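Local coordinates for Ice-binding protein (Leucosporidium, PDB 3UYU), which binds to the surface of ice crystals and inhibits their growth, conferring freeze tolerance with low thermal hysteresis activity, at residues Leu190-Val195 and Leu208-Val213; Gln113-Gly118 and Thr130-Glu135; Ala29-Ile34 and Gln62-Ile67. The protein carries 2 engineered substitutions. All blocks are in the same frame, centred on the assembly; numbering follows the deposited sequence.

In the fold
Followed from the N terminus, contact 3 comes first, its strands 29-31 and 63-64 closing a loop of 27 residues. The chain then runs through helix 76-96 before contact 2 closes an 11-residue loop and contact 1, near the C-terminal end of the fold, one of 12. The three lie in series, neither nesting nor crossing. In space the order differs: contacts 2 and 3 fall on opposite sides of the chain's centre, with contact 1 closest to it. Strand 219-221 pairs with both 202-209 and 29-31, so the late coil of contact 1 is joined to the early coil of contact 3 within one right-handed beta-helix.

Contact 1 (Leu190-Val195 and Leu208-Val213)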
ATOM      1  N   LEU A 190       9.514  -3.981 -14.320  1.00 11.10           N
ATOM      2  CA  LEU A 190       8.818  -4.920 -13.391  1.00 10.23           C
ATOM      3  C   LEU A 190       9.331  -6.300 -13.823  1.00  9.89           C
ATOM      4  O   LEU A 190       8.791  -6.936 -14.765  1.00 12.16           O
ATOM      5  CB  LEU A 190       7.301  -4.809 -13.561  1.00 10.93           C
ATOM      6  CG  LEU A 190       6.690  -3.439 -13.161  1.00 14.42           C
ATOM      7  CD1 LEU A 190       5.336  -3.233 -13.887  1.00 16.57           C
ATOM      8  CD2 LEU A 190       6.494  -3.465 -11.751  1.00 17.29           C
ATOM      9  N   ALA A 191      10.384  -6.740 -13.124  1.00 10.96           N
ATOM     10  CA  ALA A 191      11.110  -8.000 -13.433  1.00 12.17           C
ATOM     11  C   ALA A 191      10.728  -9.133 -12.508  1.00 11.79           C
ATOM     12  O   ALA A 191      10.694  -8.950 -11.299  1.00 12.60           O
ATOM     13  CB  ALA A 191      12.590  -7.760 -13.297  1.00 12.77           C
ATOM     14  N   LYS A 192      10.376 -10.257 -13.134  1.00 12.82           N
ATOM     15  CA  LYS A 192      10.138 -11.467 -12.343  1.00 15.41           C
ATOM     16  C   LYS A 192      11.381 -12.091 -11.747  1.00 15.86           C
ATOM     17  O   LYS A 192      11.322 -12.707 -10.670  1.00 16.35           O
ATOM     18  CB  LYS A 192       9.270 -12.467 -13.106  1.00 16.50           C
ATOM     19  CG  LYS A 192       8.766 -13.544 -12.179  1.00 18.83           C
ATOM     20  CD  LYS A 192       8.649 -14.852 -12.846  1.00 29.35           C
ATOM     21  CE  LYS A 192       7.706 -15.757 -12.049  1.00 32.14           C
ATOM     22  NZ  LYS A 192       6.782 -14.868 -11.275  1.00 33.05           N
ATOM     23  N   ARG A 193      12.501 -11.970 -12.451  1.00 15.87           N
ATOM     24  CA  ARG A 193      13.744 -12.633 -12.024  1.00 15.52           C
ATOM     25  C   ARG A 193      14.847 -11.598 -12.013  1.00 15.82           C
ATOM     26  O   ARG A 193      14.617 -10.449 -11.641  1.00 15.09           O
ATOM     27  CB  ARG A 193      14.050 -13.825 -12.938  1.00 15.98           C
ATOM     28  CG  ARG A 193      12.894 -14.911 -12.907  1.00 16.58           C
ATOM     29  CD  ARG A 193      13.219 -16.039 -13.834  1.00 25.80           C
ATOM     30  NE  ARG A 193      12.976 -17.316 -13.170  1.00 37.68           N
ATOM     31  CZ  ARG A 193      13.499 -18.478 -13.584  1.00 42.32           C
ATOM     32  NH1 ARG A 193      14.268 -18.511 -14.680  1.00 44.48           N
ATOM     33  NH2 ARG A 193      13.242 -19.612 -12.918  1.00 44.52           N
ATOM     34  N   PHE A 194      16.043 -11.977 -12.455  1.00 14.34           N
ATOM     35  CA  PHE A 194      17.238 -11.214 -12.157  1.00 15.74           C
ATOM     36  C   PHE A 194      17.288  -9.963 -13.049  1.00 15.09           C
ATOM     37  O   PHE A 194      16.825 -10.021 -14.176  1.00 16.22           O
ATOM     38  CB  PHE A 194      18.449 -12.090 -12.509  1.00 17.78           C
ATOM     39  CG  PHE A 194      19.603 -11.941 -11.577  1.00 19.89           C
ATOM     40  CD1 PHE A 194      20.433 -10.801 -11.634  1.00 22.84           C
ATOM     41  CD2 PHE A 194      19.890 -12.924 -10.638  1.00 23.66           C
ATOM     42  CE1 PHE A 194      21.511 -10.643 -10.803  1.00 23.77           C
ATOM     43  CE2 PHE A 194      20.994 -12.783  -9.792  1.00 26.43           C
ATOM     44  CZ  PHE A 194      21.809 -11.630  -9.879  1.00 26.53           C
ATOM     45  N   VAL A 195      17.800  -8.848 -12.516  1.00 14.39           N
ATOM     46  CA  VAL A 195      18.144  -7.649 -13.357  1.00 14.04           C
ATOM     47  C   VAL A 195      19.595  -7.305 -13.120  1.00 13.24           C
ATOM     48  O   VAL A 195      20.032  -7.133 -11.961  1.00 12.73           O
ATOM     49  CB  VAL A 195      17.286  -6.424 -12.954  1.00 13.44           C
ATOM     50  CG1 VAL A 195      17.631  -5.183 -13.852  1.00 13.11           C
ATOM     51  CG2 VAL A 195      15.803  -6.720 -13.098  1.00 15.09           C
ATOM     52  N   LEU A 208      12.244  -2.890 -10.256  1.00 11.79           N
ATOM     53  CA  LEU A 208      11.405  -3.620  -9.262  1.00 11.94           C
ATOM     54  C   LEU A 208      11.581  -5.079  -9.592  1.00 11.52           C
ATOM     55  O   LEU A 208      11.038  -5.520 -10.566  1.00 13.89           O
ATOM     56  CB  LEU A 208       9.956  -3.159  -9.364  1.00 12.48           C
ATOM     57  CG  LEU A 208       9.725  -1.597  -9.232  1.00 11.40           C
ATOM     58  CD1 LEU A 208       8.264  -1.248  -9.356  1.00 11.84           C
ATOM     59  CD2 LEU A 208      10.125  -1.099  -7.853  1.00 11.03           C
ATOM     60  N   SER A 209      12.329  -5.834  -8.764  1.00  9.83           N
ATOM     61  CA  SER A 209      12.569  -7.236  -9.122  1.00 11.80           C
ATOM     62  C   SER A 209      12.067  -8.201  -8.060  1.00 11.74           C
ATOM     63  O   SER A 209      12.311  -7.947  -6.869  1.00 12.47           O
ATOM     64  CB  SER A 209      14.091  -7.456  -9.240  1.00 12.29           C
ATOM     65  OG  SER A 209      14.358  -8.873  -9.304  1.00 13.84           O
ATOM     66  N   GLN A 210      11.458  -9.311  -8.492  1.00 12.47           N
ATOM     67  CA  GLN A 210      11.068 -10.414  -7.536  1.00 14.70           C
ATOM     68  C   GLN A 210      12.193 -11.332  -7.087  1.00 14.69           C
ATOM     69  O   GLN A 210      12.001 -12.231  -6.210  1.00 14.71           O
ATOM     70  CB  GLN A 210       9.951 -11.222  -8.133  1.00 13.85           C
ATOM     71  CG  GLN A 210       8.693 -10.329  -8.181  1.00 14.92           C
ATOM     72  CD  GLN A 210       7.408 -10.995  -8.668  1.00 19.51           C
ATOM     73  OE1 GLN A 210       7.178 -12.198  -8.467  1.00 19.24           O
ATOM     74  NE2 GLN A 210       6.564 -10.201  -9.315  1.00 22.02           N
ATOM     75  N   THR A 211      13.395 -11.058  -7.582  1.00 13.58           N
ATOM     76  CA  THR A 211      14.604 -11.749  -7.048  1.00 14.13           C
ATOM     77  C   THR A 211      15.679 -10.729  -6.761  1.00 13.82           C
ATOM     78  O   THR A 211      15.578  -9.994  -5.815  1.00 13.65           O
ATOM     79  CB  THR A 211      15.054 -12.971  -7.951  1.00 14.29           C
ATOM     80  OG1 THR A 211      15.486 -12.533  -9.241  1.00 14.39           O
ATOM     81  CG2 THR A 211      13.967 -13.962  -8.184  1.00 13.19           C
ATOM     82  N   GLU A 212      16.764 -10.706  -7.546  1.00 13.76           N
ATOM     83  CA  GLU A 212      17.990  -9.909  -7.255  1.00 12.97           C
ATOM     84  C   GLU A 212      18.263  -8.852  -8.334  1.00 12.50           C
ATOM     85  O   GLU A 212      17.966  -9.059  -9.517  1.00 13.00           O
ATOM     86  CB  GLU A 212      19.184 -10.916  -7.253  1.00 15.98           C
ATOM     87  CG  GLU A 212      20.562 -10.313  -7.087  1.00 22.46           C
ATOM     88  CD  GLU A 212      21.012 -10.208  -5.630  1.00 27.37           C
ATOM     89  OE1 GLU A 212      20.342 -10.858  -4.785  1.00 30.27           O
ATOM     90  OE2 GLU A 212      22.036  -9.508  -5.333  1.00 26.76           O
ATOM     91  N   VAL A 213      18.857  -7.767  -7.880  1.00 12.44           N
ATOM     92  CA  VAL A 213      19.341  -6.683  -8.797  1.00 12.28           C
ATOM     93  C   VAL A 213      20.844  -6.537  -8.648  1.00 12.67           C
ATOM     94  O   VAL A 213      21.355  -6.390  -7.531  1.00 13.17           O
ATOM     95  CB  VAL A 213      18.626  -5.333  -8.496  1.00 11.96           C
ATOM     96  CG1 VAL A 213      19.251  -4.166  -9.354  1.00 13.19           C
ATOM     97  CG2 VAL A 213      17.139  -5.487  -8.722  1.00 11.62           C
TER
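Ser209 reaches Arg193 where two successive coils turn a corner together: Ser209 OG donates to Arg193 O at 2.8 Å, arriving above the carbonyl plane rather than on a lone pair. Ser209 OG also accepts from Thr211 N, 2.9 Å away, which makes an ST turn. With OG anti to the backbone N (chi1 168°), one short buried hydroxyl therefore both ties its own corner and grips the neighbouring coil, a double task for which serine is small enough.

Beyond the corner, Glu212 lays its aliphatic carbons over one face of the Phe194 ring. Glu212 CB stands 3.9 Å from the ring centroid, 22° off the normal, a CH-pi contact, while Glu212 CG approaches Phe194 CZ to 3.3 Å. A bend beyond CG carries the carboxylate away, so a glutamate can supply hydrocarbon to the ring while its charged end leads away from Phe194.

Parallel backbone bonds frame these contacts: Ala191 N to Leu208 O and Gln210 N to Ala191 O, each 2.9 Å, then Val195 N to Glu212 O at 3.0 Å. Before the corner Leu190 and Leu208 run side by side, with Leu190 CD2 3.7 Å from Leu208 CD1; after it the branched side chains of Val195 and Val213 pack together in the interior, both touching Val207.

In the second shell Asp176 OD1 accepts from Phe194 N, holding the backbone just ahead of strand 195-197. Phe194 lies close to Ala214, an inferred ice-binding site. Strand 188-191 pairs with 169-173 on its other side, and strand 212-216 lies between 195-197 and 21-25. Helix 76-96 covers Leu190 through Ala94 and Gln210 through Glu88 and Tyr91, while Leu208 packs on Leu17 of strand 16-18.

Contact 2 (Gln113-Gly118 and Thr130-Glu135); sequences QTLVPG and TDLTFE
Leu115 packs against Leu132 and Phe134 on the inner face of two parallel strands, the dense side of this contact. Leu115 CD1 lies 3.8 Å from Leu132 CD1 and reaches obliquely to the Phe134 ring; its chi1 of -55° sets CG beside the backbone N, on the side of the Leu132 methyl. All three are buried, and Trp142 meets Phe134 edge-to-face, an apolar setting that suits large hydrocarbon side chains. The backbone is equally firm here: Leu115 N donates to Thr133 O at 2.8 Å, and Leu115 O accepts from Glu135 N at 3.0 Å and also from Trp142 NE1, two donors on one carbonyl.

The outer face is thinner. Thr114 and Thr133 lie side by side, Thr114 OG1 3.9 Å from Thr133 CB, while the hydroxyl of Thr133 bonds to that of Thr159 on the next strand. Glu135 extends past Thr114 with Glu135 OE1 3.8 Å from Thr114 CG2, a light touch at the surface. Ahead of the first direct bond, Thr133 N to Gln113 O at 3.2 Å, a water bridges the segments, accepting from Gln113 N at 2.9 Å and donating to Asp131 O at 2.8 Å.

Hydrocarbon inside, with hydroxyls and a carboxylate outside, marks these strands as one wall of the beta-helix: backbone hydrogen bonds and apolar packing inside both join the two coils, and the outer surface remains compatible with water.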
ATOM      1  N   GLN A 113      13.796   0.815 -34.144  1.00 16.24           N
ATOM      2  CA  GLN A 113      12.360   1.015 -33.938  1.00 14.49           C
ATOM      3  C   GLN A 113      11.957   2.333 -33.316  1.00 14.60           C
ATOM      4  O   GLN A 113      12.733   2.956 -32.534  1.00 14.26           O
ATOM      5  CB  GLN A 113      11.770  -0.084 -33.024  1.00 16.48           C
ATOM      6  CG  GLN A 113      11.695  -1.465 -33.689  1.00 16.06           C
ATOM      7  CD  GLN A 113      10.516  -1.633 -34.639  1.00 20.91           C
ATOM      8  OE1 GLN A 113       9.595  -0.809 -34.736  1.00 22.15           O
ATOM      9  NE2 GLN A 113      10.553  -2.753 -35.358  1.00 26.07           N
ATOM     10  N   THR A 114      10.805   2.804 -33.750  1.00 14.01           N
ATOM     11  CA  THR A 114      10.161   3.955 -33.106  1.00 15.99           C
ATOM     12  C   THR A 114       8.795   3.485 -32.693  1.00 16.39           C
ATOM     13  O   THR A 114       8.010   3.083 -33.545  1.00 17.19           O
ATOM     14  CB  THR A 114      10.032   5.134 -34.078  1.00 16.93           C
ATOM     15  OG1 THR A 114      11.310   5.619 -34.428  1.00 16.48           O
ATOM     16  CG2 THR A 114       9.167   6.259 -33.496  1.00 19.53           C
ATOM     17  N   LEU A 115       8.488   3.520 -31.397  1.00 15.00           N
ATOM     18  CA  LEU A 115       7.294   2.846 -30.911  1.00 15.84           C
ATOM     19  C   LEU A 115       6.216   3.828 -30.539  1.00 15.30           C
ATOM     20  O   LEU A 115       6.424   4.696 -29.684  1.00 14.92           O
ATOM     21  CB  LEU A 115       7.635   1.968 -29.717  1.00 16.23           C
ATOM     22  CG  LEU A 115       8.733   0.947 -29.927  1.00 17.29           C
ATOM     23  CD1 LEU A 115       8.885   0.227 -28.605  1.00 16.57           C
ATOM     24  CD2 LEU A 115       8.276   0.022 -31.043  1.00 21.27           C
ATOM     25  N   VAL A 116       5.092   3.747 -31.218  1.00 16.94           N
ATOM     26  CA  VAL A 116       3.906   4.471 -30.809  1.00 16.47           C
ATOM     27  C   VAL A 116       3.332   3.943 -29.486  1.00 14.39           C
ATOM     28  O   VAL A 116       3.564   2.760 -29.106  1.00 15.70           O
ATOM     29  CB  VAL A 116       2.788   4.506 -31.885  1.00 17.47           C
ATOM     30  CG1 VAL A 116       3.344   5.029 -33.180  1.00 23.06           C
ATOM     31  CG2 VAL A 116       2.147   3.125 -32.072  1.00 19.48           C
ATOM     32  N   PRO A 117       2.543   4.751 -28.773  1.00 13.44           N
ATOM     33  CA  PRO A 117       1.866   4.239 -27.542  1.00 12.86           C
ATOM     34  C   PRO A 117       1.006   2.992 -27.736  1.00 14.31           C
ATOM     35  O   PRO A 117       0.431   2.800 -28.822  1.00 16.40           O
ATOM     36  CB  PRO A 117       0.969   5.427 -27.074  1.00 12.54           C
ATOM     37  CG  PRO A 117       1.737   6.655 -27.647  1.00 13.74           C
ATOM     38  CD  PRO A 117       2.084   6.125 -29.083  1.00 13.62           C
ATOM     39  N   GLY A 118       0.987   2.129 -26.738  1.00 13.41           N
ATOM     40  CA  GLY A 118       0.109   0.952 -26.863  1.00 14.26           C
ATOM     41  C   GLY A 118       0.632  -0.186 -26.037  1.00 13.30           C
ATOM     42  O   GLY A 118       1.564  -0.036 -25.222  1.00 13.29           O
ATOM     43  N   THR A 130      19.919  -1.867 -31.074  1.00 15.70           N
ATOM     44  CA  THR A 130      20.163  -0.475 -31.479  1.00 18.23           C
ATOM     45  C   THR A 130      19.413   0.469 -30.537  1.00 18.06           C
ATOM     46  O   THR A 130      18.676   0.051 -29.617  1.00 19.51           O
ATOM     47  CB  THR A 130      19.658  -0.165 -32.893  1.00 17.51           C
ATOM     48  OG1 THR A 130      18.226  -0.224 -32.896  1.00 19.15           O
ATOM     49  CG2 THR A 130      20.228  -1.189 -33.920  1.00 20.88           C
ATOM     50  N   ASP A 131      19.585   1.770 -30.746  1.00 18.00           N
ATOM     51  CA  ASP A 131      18.732   2.716 -30.042  1.00 16.15           C
ATOM     52  C   ASP A 131      17.255   2.467 -30.283  1.00 16.87           C
ATOM     53  O   ASP A 131      16.872   1.917 -31.322  1.00 18.95           O
ATOM     54  CB  ASP A 131      19.063   4.172 -30.519  1.00 19.29           C
ATOM     55  CG  ASP A 131      20.469   4.612 -30.128  1.00 19.40           C
ATOM     56  OD1 ASP A 131      21.203   3.964 -29.348  1.00 19.35           O
ATOM     57  OD2 ASP A 131      20.925   5.649 -30.681  1.00 28.05           O
ATOM     58  N   LEU A 132      16.411   2.856 -29.326  1.00 14.99           N
ATOM     59  CA  LEU A 132      14.983   2.663 -29.367  1.00 13.55           C
ATOM     60  C   LEU A 132      14.312   3.980 -28.990  1.00 13.25           C
ATOM     61  O   LEU A 132      14.723   4.632 -28.008  1.00 15.73           O
ATOM     62  CB  LEU A 132      14.599   1.576 -28.330  1.00 12.10           C
ATOM     63  CG  LEU A 132      13.094   1.247 -28.170  1.00 14.79           C
ATOM     64  CD1 LEU A 132      12.567   0.604 -29.443  1.00 15.86           C
ATOM     65  CD2 LEU A 132      12.971   0.269 -26.956  1.00 17.08           C
ATOM     66  N   THR A 133      13.343   4.384 -29.785  1.00 14.03           N
ATOM     67  CA  THR A 133      12.637   5.651 -29.557  1.00 14.67           C
ATOM     68  C   THR A 133      11.203   5.393 -29.197  1.00 14.30           C
ATOM     69  O   THR A 133      10.551   4.578 -29.816  1.00 15.14           O
ATOM     70  CB  THR A 133      12.668   6.489 -30.846  1.00 14.78           C
ATOM     71  OG1 THR A 133      14.032   6.780 -31.181  1.00 15.56           O
ATOM     72  CG2 THR A 133      11.906   7.830 -30.627  1.00 16.56           C
ATOM     73  N   PHE A 134      10.716   6.074 -28.161  1.00 13.36           N
ATOM     74  CA  PHE A 134       9.275   6.081 -27.802  1.00 13.69           C
ATOM     75  C   PHE A 134       8.742   7.396 -28.272  1.00 14.58           C
ATOM     76  O   PHE A 134       9.273   8.426 -27.855  1.00 15.63           O
ATOM     77  CB  PHE A 134       9.091   5.937 -26.286  1.00 13.69           C
ATOM     78  CG  PHE A 134       9.694   4.694 -25.753  1.00 13.51           C
ATOM     79  CD1 PHE A 134       8.910   3.582 -25.419  1.00 14.25           C
ATOM     80  CD2 PHE A 134      11.046   4.607 -25.577  1.00 15.14           C
ATOM     81  CE1 PHE A 134       9.525   2.398 -24.934  1.00 14.45           C
ATOM     82  CE2 PHE A 134      11.649   3.437 -25.100  1.00 16.49           C
ATOM     83  CZ  PHE A 134      10.847   2.318 -24.780  1.00 14.85           C
ATOM     84  N   GLU A 135       7.700   7.365 -29.094  1.00 14.32           N
ATOM     85  CA  GLU A 135       7.095   8.637 -29.580  1.00 13.15           C
ATOM     86  C   GLU A 135       5.656   8.753 -29.183  1.00 12.51           C
ATOM     87  O   GLU A 135       4.808   7.932 -29.662  1.00 13.96           O
ATOM     88  CB  GLU A 135       7.212   8.740 -31.093  1.00 14.90           C
ATOM     89  CG  GLU A 135       6.767  10.111 -31.606  1.00 19.34           C
ATOM     90  CD  GLU A 135       6.657  10.181 -33.133  1.00 27.96           C
ATOM     91  OE1 GLU A 135       7.613   9.718 -33.829  1.00 25.09           O
ATOM     92  OE2 GLU A 135       5.609  10.730 -33.623  1.00 33.07           O
TER
HETATM   93  O   HOH W   1      15.096  -0.214 -31.743  1.00 16.22           O

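Contact 3 (Ala29-Ile34 and Gln62-Ile67). Engineered in segment 62-67: Met66 (natural residue Leu).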
ATOM      1  N   ALA A  29      25.558   4.949  -8.751  1.00 11.44           N
ATOM      2  CA  ALA A  29      24.974   6.235  -8.388  1.00 11.51           C
ATOM      3  C   ALA A  29      23.441   6.231  -8.521  1.00 10.86           C
ATOM      4  O   ALA A  29      22.871   6.357  -9.633  1.00 11.69           O
ATOM      5  CB  ALA A  29      25.562   7.365  -9.294  1.00 12.91           C
ATOM      6  N   ILE A  30      22.778   6.074  -7.376  1.00 10.83           N
ATOM      7  CA  ILE A  30      21.356   5.824  -7.366  1.00 11.08           C
ATOM      8  C   ILE A  30      20.741   7.069  -6.748  1.00 10.26           C
ATOM      9  O   ILE A  30      21.112   7.497  -5.637  1.00 11.60           O
ATOM     10  CB  ILE A  30      20.985   4.577  -6.472  1.00 11.58           C
ATOM     11  CG1 ILE A  30      21.789   3.337  -6.836  1.00 12.94           C
ATOM     12  CG2 ILE A  30      19.456   4.368  -6.506  1.00  9.79           C
ATOM     13  CD1 ILE A  30      21.704   2.975  -8.297  1.00 16.14           C
ATOM     14  N   LEU A  31      19.781   7.685  -7.462  1.00 10.26           N
ATOM     15  CA  LEU A  31      18.996   8.772  -6.904  1.00 10.37           C
ATOM     16  C   LEU A  31      17.600   8.284  -6.563  1.00  8.65           C
ATOM     17  O   LEU A  31      16.787   7.987  -7.464  1.00 11.19           O
ATOM     18  CB  LEU A  31      18.906   9.922  -7.955  1.00  9.45           C
ATOM     19  CG  LEU A  31      18.018  11.121  -7.548  1.00 10.01           C
ATOM     20  CD1 LEU A  31      18.298  11.788  -6.268  1.00 12.46           C
ATOM     21  CD2 LEU A  31      18.017  12.153  -8.702  1.00 10.81           C
ATOM     22  N   GLY A  32      17.360   8.139  -5.265  1.00 10.36           N
ATOM     23  CA  GLY A  32      16.090   7.548  -4.711  1.00  9.47           C
ATOM     24  C   GLY A  32      16.442   6.443  -3.764  1.00 11.64           C
ATOM     25  O   GLY A  32      17.579   5.939  -3.746  1.00 12.23           O
ATOM     26  N   ASP A  33      15.415   6.031  -3.009  1.00  9.40           N
ATOM     27  CA  ASP A  33      15.637   4.975  -1.987  1.00  9.90           C
ATOM     28  C   ASP A  33      15.798   3.616  -2.617  1.00  9.34           C
ATOM     29  O   ASP A  33      15.287   3.301  -3.711  1.00 11.23           O
ATOM     30  CB  ASP A  33      14.431   4.942  -1.030  1.00 10.65           C
ATOM     31  CG  ASP A  33      14.276   6.215  -0.248  1.00 10.30           C
ATOM     32  OD1 ASP A  33      15.183   7.086  -0.164  1.00 12.54           O
ATOM     33  OD2 ASP A  33      13.131   6.418   0.356  1.00 13.11           O
ATOM     34  N   ILE A  34      16.437   2.719  -1.860  1.00 10.16           N
ATOM     35  CA  ILE A  34      16.491   1.342  -2.239  1.00 10.49           C
ATOM     36  C   ILE A  34      16.057   0.412  -1.053  1.00  7.76           C
ATOM     37  O   ILE A  34      16.176   0.810   0.140  1.00  9.24           O
ATOM     38  CB  ILE A  34      17.891   0.880  -2.804  1.00 11.14           C
ATOM     39  CG1 ILE A  34      18.947   0.875  -1.697  1.00 12.46           C
ATOM     40  CG2 ILE A  34      18.346   1.803  -4.009  1.00 12.50           C
ATOM     41  CD1 ILE A  34      20.351   0.247  -2.152  1.00 15.77           C
ATOM     42  N   GLN A  62      26.900   5.871  -2.391  1.00 12.36           N
ATOM     43  CA  GLN A  62      26.375   5.574  -3.706  1.00 12.40           C
ATOM     44  C   GLN A  62      24.879   5.808  -3.833  1.00 11.94           C
ATOM     45  O   GLN A  62      24.410   5.659  -4.919  1.00 11.97           O
ATOM     46  CB  GLN A  62      26.661   4.143  -4.089  1.00 11.58           C
ATOM     47  CG  GLN A  62      28.217   3.838  -4.187  1.00 12.91           C
ATOM     48  CD  GLN A  62      28.456   2.353  -4.311  1.00 14.79           C
ATOM     49  OE1 GLN A  62      28.927   1.684  -3.264  1.00 17.72           O
ATOM     50  NE2 GLN A  62      28.147   1.765  -5.408  1.00 10.65           N
ATOM     51  N   VAL A  63      24.176   6.120  -2.738  1.00 12.27           N
ATOM     52  CA  VAL A  63      22.689   6.249  -2.812  1.00 12.10           C
ATOM     53  C   VAL A  63      22.386   7.621  -2.267  1.00 11.24           C
ATOM     54  O   VAL A  63      22.769   8.019  -1.156  1.00 12.69           O
ATOM     55  CB  VAL A  63      22.010   5.179  -1.951  1.00 11.52           C
ATOM     56  CG1 VAL A  63      20.449   5.384  -1.894  1.00 13.00           C
ATOM     57  CG2 VAL A  63      22.252   3.811  -2.512  1.00 13.38           C
ATOM     58  N   THR A  64      21.663   8.424  -3.072  1.00 11.49           N
ATOM     59  CA  THR A  64      21.137   9.681  -2.590  1.00 10.63           C
ATOM     60  C   THR A  64      19.680   9.416  -2.141  1.00 12.09           C
ATOM     61  O   THR A  64      18.783   9.335  -2.971  1.00 13.68           O
ATOM     62  CB  THR A  64      21.245  10.794  -3.669  1.00 12.58           C
ATOM     63  OG1 THR A  64      22.641  10.997  -3.949  1.00 13.05           O
ATOM     64  CG2 THR A  64      20.716  12.084  -3.075  1.00 12.23           C
ATOM     65  N   GLY A  65      19.551   9.151  -0.832  1.00 12.00           N
ATOM     66  CA  GLY A  65      18.270   8.657  -0.267  1.00 11.16           C
ATOM     67  C   GLY A  65      18.609   7.682   0.822  1.00 11.56           C
ATOM     68  O   GLY A  65      19.679   7.788   1.452  1.00 13.43           O
HETATM   69  N   MSE A  66      17.660   6.807   1.114  1.00 13.08           N
HETATM   70  CA  MSE A  66      17.830   5.845   2.220  1.00 11.55           C
HETATM   71  C   MSE A  66      17.779   4.440   1.750  1.00 12.15           C
HETATM   72  O   MSE A  66      17.231   4.117   0.710  1.00 11.71           O
HETATM   73  CB  MSE A  66      16.673   6.043   3.226  1.00 13.58           C
HETATM   74  CG  MSE A  66      16.820   7.203   4.126  1.00 19.26           C
HETATM   75 SE   MSE A  66      16.387   8.870   3.257  1.00 23.98          SE
HETATM   76  CE  MSE A  66      16.333   9.936   4.912  1.00 21.73           C
ATOM     77  N   ILE A  67      18.337   3.541   2.573  1.00 11.13           N
ATOM     78  CA  ILE A  67      18.435   2.133   2.231  1.00 10.82           C
ATOM     79  C   ILE A  67      17.694   1.385   3.321  1.00 10.91           C
ATOM     80  O   ILE A  67      17.959   1.613   4.481  1.00 13.20           O
ATOM     81  CB  ILE A  67      19.935   1.643   2.232  1.00 12.63           C
ATOM     82  CG1 ILE A  67      20.647   2.452   1.149  1.00 17.44           C
ATOM     83  CG2 ILE A  67      19.985   0.119   1.962  1.00 10.70           C
ATOM     84  CD1 ILE A  67      22.174   2.453   1.179  1.00 18.07           C
TER
HETATM   85  O   HOH W   2      23.454   9.053  -5.799  1.00 14.35           O
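Parallel pairing of two coils of a right-handed beta-helix joins residues 29-34 to 62-67, carried round a corner between the bridges Leu31-Thr64 and Ile34-Ile67. Ahead of the corner the backbone bonds are regular: Ile30 N to Gln62 O, Thr64 N to Ile30 O at 2.8 Å, and Gly32 N to Thr64 O. On the outer face a water lies 2.8 Å from both Ile30 O, to which it donates, and Thr64 OG1, a place where a threonine hydroxyl can meet solvent while its methyl CG2 lies 4.0 Å from Leu31 CD1.

At the corner a side chain replaces the backbone as acceptor. Met66 N, of an engineered selenomethionine, donates to Asp33 OD1 at 2.8 Å, nearly straight but from above the carboxylate plane. Gly65 leaves room for this, since a CB there would clash with Asp33 OD1. An alanine in place of Asp33 would probably leave Met66 N without its acceptor and the corner freer to shift. Past it, Ile34 N resumes the ladder by bonding to Met66 O at 3.0 Å.

Branched side chains fill the interior. Ile34 takes a chi1 of 69°, with CG1 between the backbone N and the carbonyl carbon; this lays Ile34 CG1 3.7 Å from Ile67 CG1, alongside and pointing the same way, and brings its CD1 across to Val63. Ile16 of strand 16-18 packs on both Ile30 and Ile34, strand 219-221 flanks the other side of 29-31, and Met66 touches Thr74 of the second subunit. Where the coil bends, the buried Gly32 O has no hydrogen-bond partner in the model, and a methyl of the neighbouring coil, Val63 CG1, lies 3.5 Å from Gly32 O.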